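Local coordinates for bartonella effector protein (Bep) substrate of VirB T4SS (Bartonella sp. AR 15-3, PDB 4M16) that probably transfers AMP from ATP to tyrosine or threonine residues of target proteins through its N-terminal Fic domain, at residues R135-F146 and H204-S215. Residues are numbered along the deposited sequence; the frame is centred on the assembly and turned at random. Where two conformers were deposited one is given.
Sequences REDFIEETVKLF and HQAMKSLFEDIS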
loop_
_atom_site.group_PDB
_atom_site.type_symbol
_atom_site.label_atom_id
_atom_site.label_comp_id
_atom_site.label_asym_id
_atom_site.label_seq_id
_atom_site.Cartn_x
_atom_site.Cartn_y
_atom_site.Cartn_z
ATOM N N ARG A 135 -15.443 -0.493 17.549
ATOM C CA ARG A 135 -15.279 -0.993 16.157
ATOM C C ARG A 135 -15.788 0.032 15.126
ATOM O O ARG A 135 -15.127 0.233 14.097
ATOM C CB ARG A 135 -15.947 -2.364 15.922
ATOM C CG ARG A 135 -15.373 -3.106 14.684
ATOM C CD ARG A 135 -16.016 -4.495 14.413
ATOM N NE ARG A 135 -16.161 -4.857 12.977
ATOM C CZ ARG A 135 -17.236 -4.532 12.251
ATOM N NH1 ARG A 135 -18.224 -3.820 12.798
ATOM N NH2 ARG A 135 -17.322 -4.884 10.982
ATOM N N GLU A 136 -16.865 0.728 15.464
ATOM C CA GLU A 136 -17.421 1.817 14.658
ATOM C C GLU A 136 -16.449 2.991 14.410
ATOM O O GLU A 136 -16.277 3.432 13.262
ATOM C CB GLU A 136 -18.712 2.329 15.299
ATOM C CG GLU A 136 -19.118 3.735 14.901
ATOM C CD GLU A 136 -20.427 4.154 15.548
ATOM O OE1 GLU A 136 -20.524 4.147 16.800
ATOM O OE2 GLU A 136 -21.335 4.503 14.777
ATOM N N ASP A 137 -15.801 3.471 15.466
ATOM C CA ASP A 137 -14.851 4.569 15.313
ATOM C C ASP A 137 -13.580 4.072 14.647
ATOM O O ASP A 137 -12.996 4.803 13.876
ATOM C CB ASP A 137 -14.526 5.218 16.658
ATOM C CG ASP A 137 -15.686 6.088 17.200
ATOM O OD1 ASP A 137 -16.640 6.369 16.456
ATOM O OD2 ASP A 137 -15.674 6.417 18.397
ATOM N N PHE A 138 -13.142 2.850 14.988
ATOM C CA PHE A 138 -11.991 2.261 14.352
ATOM C C PHE A 138 -12.236 2.119 12.838
ATOM O O PHE A 138 -11.359 2.446 12.033
ATOM C CB PHE A 138 -11.554 0.923 15.007
ATOM C CG PHE A 138 -10.378 0.300 14.339
ATOM C CD1 PHE A 138 -9.082 0.741 14.639
ATOM C CD2 PHE A 138 -10.528 -0.694 13.383
ATOM C CE1 PHE A 138 -7.963 0.182 14.001
ATOM C CE2 PHE A 138 -9.414 -1.233 12.722
ATOM C CZ PHE A 138 -8.140 -0.817 13.047
ATOM N N ILE A 139 -13.405 1.655 12.413
ATOM C CA ILE A 139 -13.663 1.595 10.985
ATOM C C ILE A 139 -13.656 2.997 10.331
ATOM O O ILE A 139 -13.066 3.204 9.295
ATOM C CB ILE A 139 -14.940 0.797 10.706
ATOM C CG1 ILE A 139 -14.608 -0.685 10.892
ATOM C CG2 ILE A 139 -15.395 0.992 9.272
ATOM C CD1 ILE A 139 -15.832 -1.543 10.996
ATOM N N GLU A 140 -14.311 3.955 10.947
ATOM C CA GLU A 140 -14.380 5.309 10.376
ATOM C C GLU A 140 -12.971 5.844 10.181
ATOM O O GLU A 140 -12.661 6.388 9.147
ATOM C CB GLU A 140 -15.202 6.236 11.285
ATOM C CG GLU A 140 -15.088 7.723 11.008
ATOM C CD GLU A 140 -15.847 8.197 9.783
ATOM O OE1 GLU A 140 -16.624 7.419 9.190
ATOM O OE2 GLU A 140 -15.707 9.364 9.439
ATOM N N GLU A 141 -12.107 5.703 11.204
ATOM C CA GLU A 141 -10.796 6.332 11.133
ATOM C C GLU A 141 -9.865 5.568 10.193
ATOM O O GLU A 141 -9.064 6.196 9.482
ATOM C CB GLU A 141 -10.161 6.451 12.521
ATOM C CG GLU A 141 -10.879 7.423 13.451
ATOM C CD GLU A 141 -11.147 8.769 12.783
ATOM O OE1 GLU A 141 -10.179 9.390 12.299
ATOM O OE2 GLU A 141 -12.351 9.194 12.733
ATOM N N THR A 142 -9.984 4.242 10.165
ATOM C CA THR A 142 -9.184 3.462 9.214
ATOM C C THR A 142 -9.597 3.696 7.775
ATOM O O THR A 142 -8.736 3.766 6.903
ATOM C CB THR A 142 -9.106 1.931 9.472
ATOM O OG1 THR A 142 -10.401 1.346 9.602
ATOM C CG2 THR A 142 -8.210 1.627 10.709
ATOM N N VAL A 143 -10.876 3.826 7.501
ATOM C CA VAL A 143 -11.322 4.144 6.134
ATOM C C VAL A 143 -10.666 5.420 5.614
ATOM O O VAL A 143 -10.070 5.429 4.498
ATOM C CB VAL A 143 -12.847 4.305 6.064
ATOM C CG1 VAL A 143 -13.258 4.993 4.764
ATOM C CG2 VAL A 143 -13.553 2.971 6.217
ATOM N N LYS A 144 -10.671 6.470 6.444
ATOM C CA LYS A 144 -10.049 7.739 6.051
ATOM C C LYS A 144 -8.507 7.641 5.851
ATOM O O LYS A 144 -7.951 8.110 4.829
ATOM C CB LYS A 144 -10.388 8.856 7.048
ATOM C CG LYS A 144 -11.844 9.262 6.985
ATOM C CD LYS A 144 -12.240 10.383 7.949
ATOM C CE LYS A 144 -12.188 9.895 9.369
ATOM N NZ LYS A 144 -13.165 10.599 10.265
ATOM N N LEU A 145 -7.839 7.031 6.834
ATOM C CA LEU A 145 -6.402 6.838 6.782
ATOM C C LEU A 145 -5.947 5.925 5.655
ATOM O O LEU A 145 -4.944 6.206 4.965
ATOM C CB LEU A 145 -5.887 6.330 8.147
ATOM C CG LEU A 145 -5.551 7.401 9.178
ATOM C CD1 LEU A 145 -5.338 6.681 10.508
ATOM C CD2 LEU A 145 -4.309 8.242 8.818
ATOM N N PHE A 146 -6.683 4.833 5.460
ATOM C CA PHE A 146 -6.427 3.940 4.324
ATOM C C PHE A 146 -6.630 4.572 2.925
ATOM O O PHE A 146 -5.709 4.486 2.080
ATOM C CB PHE A 146 -7.211 2.628 4.468
ATOM C CG PHE A 146 -6.835 1.600 3.426
ATOM C CD1 PHE A 146 -7.438 1.623 2.186
ATOM C CD2 PHE A 146 -5.919 0.625 3.698
ATOM C CE1 PHE A 146 -7.082 0.725 1.226
ATOM C CE2 PHE A 146 -5.544 -0.293 2.721
ATOM C CZ PHE A 146 -6.156 -0.273 1.500
ATOM N N HIS A 204 -16.210 8.082 0.289
ATOM C CA HIS A 204 -16.062 7.481 1.656
ATOM C C HIS A 204 -16.826 6.113 1.761
ATOM O O HIS A 204 -16.322 5.086 2.302
ATOM C CB HIS A 204 -16.521 8.513 2.700
ATOM C CG HIS A 204 -16.294 8.099 4.109
ATOM N ND1 HIS A 204 -15.065 8.218 4.747
ATOM C CD2 HIS A 204 -17.142 7.548 5.007
ATOM C CE1 HIS A 204 -15.187 7.780 5.985
ATOM N NE2 HIS A 204 -16.435 7.372 6.168
ATOM N N GLN A 205 -18.045 6.084 1.227
ATOM C CA GLN A 205 -18.862 4.854 1.271
ATOM C C GLN A 205 -18.278 3.687 0.485
ATOM O O GLN A 205 -18.466 2.492 0.853
ATOM C CB GLN A 205 -20.302 5.126 0.806
ATOM C CG GLN A 205 -21.209 3.942 0.986
ATOM C CD GLN A 205 -21.280 3.504 2.437
ATOM O OE1 GLN A 205 -21.638 4.300 3.317
ATOM N NE2 GLN A 205 -20.934 2.239 2.696
ATOM N N ALA A 206 -17.608 3.994 -0.628
ATOM C CA ALA A 206 -16.926 2.921 -1.361
ATOM C C ALA A 206 -15.955 2.143 -0.432
ATOM O O ALA A 206 -15.937 0.917 -0.321
ATOM C CB ALA A 206 -16.148 3.500 -2.547
ATOM N N MET A 207 -15.137 2.888 0.265
ATOM C CA MET A 207 -14.143 2.249 1.112
ATOM C C MET A 207 -14.738 1.697 2.419
ATOM O O MET A 207 -14.284 0.655 2.923
ATOM C CB MET A 207 -13.062 3.299 1.368
ATOM C CG MET A 207 -11.810 2.810 2.072
ATOM S SD MET A 207 -10.964 1.552 1.147
ATOM C CE MET A 207 -10.234 2.482 -0.201
ATOM N N LYS A 208 -15.760 2.348 2.961
ATOM C CA LYS A 208 -16.407 1.849 4.185
ATOM C C LYS A 208 -17.007 0.439 4.010
ATOM O O LYS A 208 -16.898 -0.387 4.920
ATOM C CB LYS A 208 -17.492 2.779 4.645
ATOM C CG LYS A 208 -18.095 2.374 5.997
ATOM C CD LYS A 208 -19.019 3.453 6.515
ATOM C CE LYS A 208 -19.741 3.022 7.774
ATOM N NZ LYS A 208 -20.544 4.144 8.278
ATOM N N SER A 209 -17.636 0.167 2.863
ATOM C CA SER A 209 -18.220 -1.176 2.598
ATOM C C SER A 209 -17.139 -2.222 2.635
ATOM O O SER A 209 -17.314 -3.279 3.250
ATOM C CB SER A 209 -18.895 -1.293 1.227
ATOM O OG SER A 209 -19.518 -0.081 0.904
ATOM N N LEU A 210 -16.006 -1.903 2.024
ATOM C CA LEU A 210 -14.849 -2.836 2.058
ATOM C C LEU A 210 -14.413 -3.096 3.478
ATOM O O LEU A 210 -14.210 -4.234 3.875
ATOM C CB LEU A 210 -13.679 -2.329 1.242
ATOM C CG LEU A 210 -12.391 -3.195 1.344
ATOM C CD1 LEU A 210 -12.612 -4.535 0.641
ATOM C CD2 LEU A 210 -11.150 -2.521 0.778
ATOM N N PHE A 211 -14.253 -2.025 4.252
ATOM C CA PHE A 211 -13.799 -2.167 5.636
ATOM C C PHE A 211 -14.779 -2.951 6.522
ATOM O O PHE A 211 -14.356 -3.736 7.397
ATOM C CB PHE A 211 -13.336 -0.820 6.221
ATOM C CG PHE A 211 -11.886 -0.551 5.914
ATOM C CD1 PHE A 211 -11.489 -0.197 4.650
ATOM C CD2 PHE A 211 -10.917 -0.813 6.845
ATOM C CE1 PHE A 211 -10.148 -0.045 4.334
ATOM C CE2 PHE A 211 -9.582 -0.649 6.543
ATOM C CZ PHE A 211 -9.184 -0.241 5.296
ATOM N N GLU A 212 -16.061 -2.769 6.295
ATOM C CA GLU A 212 -17.064 -3.541 7.035
ATOM C C GLU A 212 -16.936 -5.067 6.719
ATOM O O GLU A 212 -16.953 -5.900 7.605
ATOM C CB GLU A 212 -18.453 -2.990 6.762
ATOM C CG GLU A 212 -18.628 -1.658 7.500
ATOM C CD GLU A 212 -19.920 -0.921 7.211
ATOM O OE1 GLU A 212 -20.679 -1.363 6.320
ATOM O OE2 GLU A 212 -20.169 0.136 7.869
ATOM N N ASP A 213 -16.722 -5.378 5.461
ATOM C CA ASP A 213 -16.616 -6.750 4.986
ATOM C C ASP A 213 -15.380 -7.499 5.524
ATOM O O ASP A 213 -15.430 -8.730 5.693
ATOM C CB ASP A 213 -16.507 -6.725 3.459
ATOM C CG ASP A 213 -17.850 -6.446 2.774
ATOM O OD1 ASP A 213 -18.864 -6.451 3.456
ATOM O OD2 ASP A 213 -17.874 -6.231 1.526
ATOM N N ILE A 214 -14.270 -6.778 5.745
ATOM C CA ILE A 214 -13.009 -7.441 6.089
ATOM C C ILE A 214 -12.706 -7.393 7.596
ATOM O O ILE A 214 -11.633 -7.853 8.042
ATOM C CB ILE A 214 -11.793 -6.890 5.270
ATOM C CG1 ILE A 214 -11.450 -5.464 5.689
ATOM C CG2 ILE A 214 -12.027 -7.074 3.770
ATOM C CD1 ILE A 214 -10.232 -4.889 5.024
ATOM N N SER A 215 -13.647 -6.859 8.378
ATOM C CA SER A 215 -13.368 -6.569 9.802
ATOM C C SER A 215 -14.185 -7.432 10.763
ATOM O O SER A 215 -14.564 -6.996 11.844
ATOM C CB SER A 215 -13.565 -5.088 10.124
ATOM O OG SER A 215 -14.850 -4.681 9.814
#
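The edge of the Phe211 ring meets a face of the Phe146 ring in a T-shaped stack, planes 63° apart, with Phe211 CZ 3.5 Å from Phe146 CG. Met207 SD approaches the Phe146 ring obliquely, a Met-aromatic contact suited to its flexible thioether. At the opposite end, Ile139 CD1 covers one face of the Arg135 guanidinium, while Glu212 O lies at its edge. Arg135 NE donates to Ser215 O (2.9 Å, 154°), and NH2 adds a weak bond to Ser215 OG; this hydroxyl itself donates to Phe211 O at 2.6 Å, so the small serine ties Arg135 to the Phe211 carbonyl. The His204 ring has Lys144 CG and Glu140 OE1 near its edge; in the conformer given, His204 NE2 donates a hydrogen bond to Glu140 OE1 (3.0 Å) from above the carboxylate plane. Glu140 OE2 forms a salt bridge with Lys144 NZ, which may steady the group. Between these polar ends Val143 splits its branches: CG1, anti to the backbone N (chi1 165°), packs on His204 and Met207, CG2 on Phe211 CB at 3.8 Å. Phe167 and Phe180 extend the aromatic cluster around Phe146. Val143 and Phe211 each fill a hole of four residues on the partner helix, a reciprocal knobs-into-holes contact that joins helix 200-214 to helix 135-152 in the mainly helical body of a Fic domain.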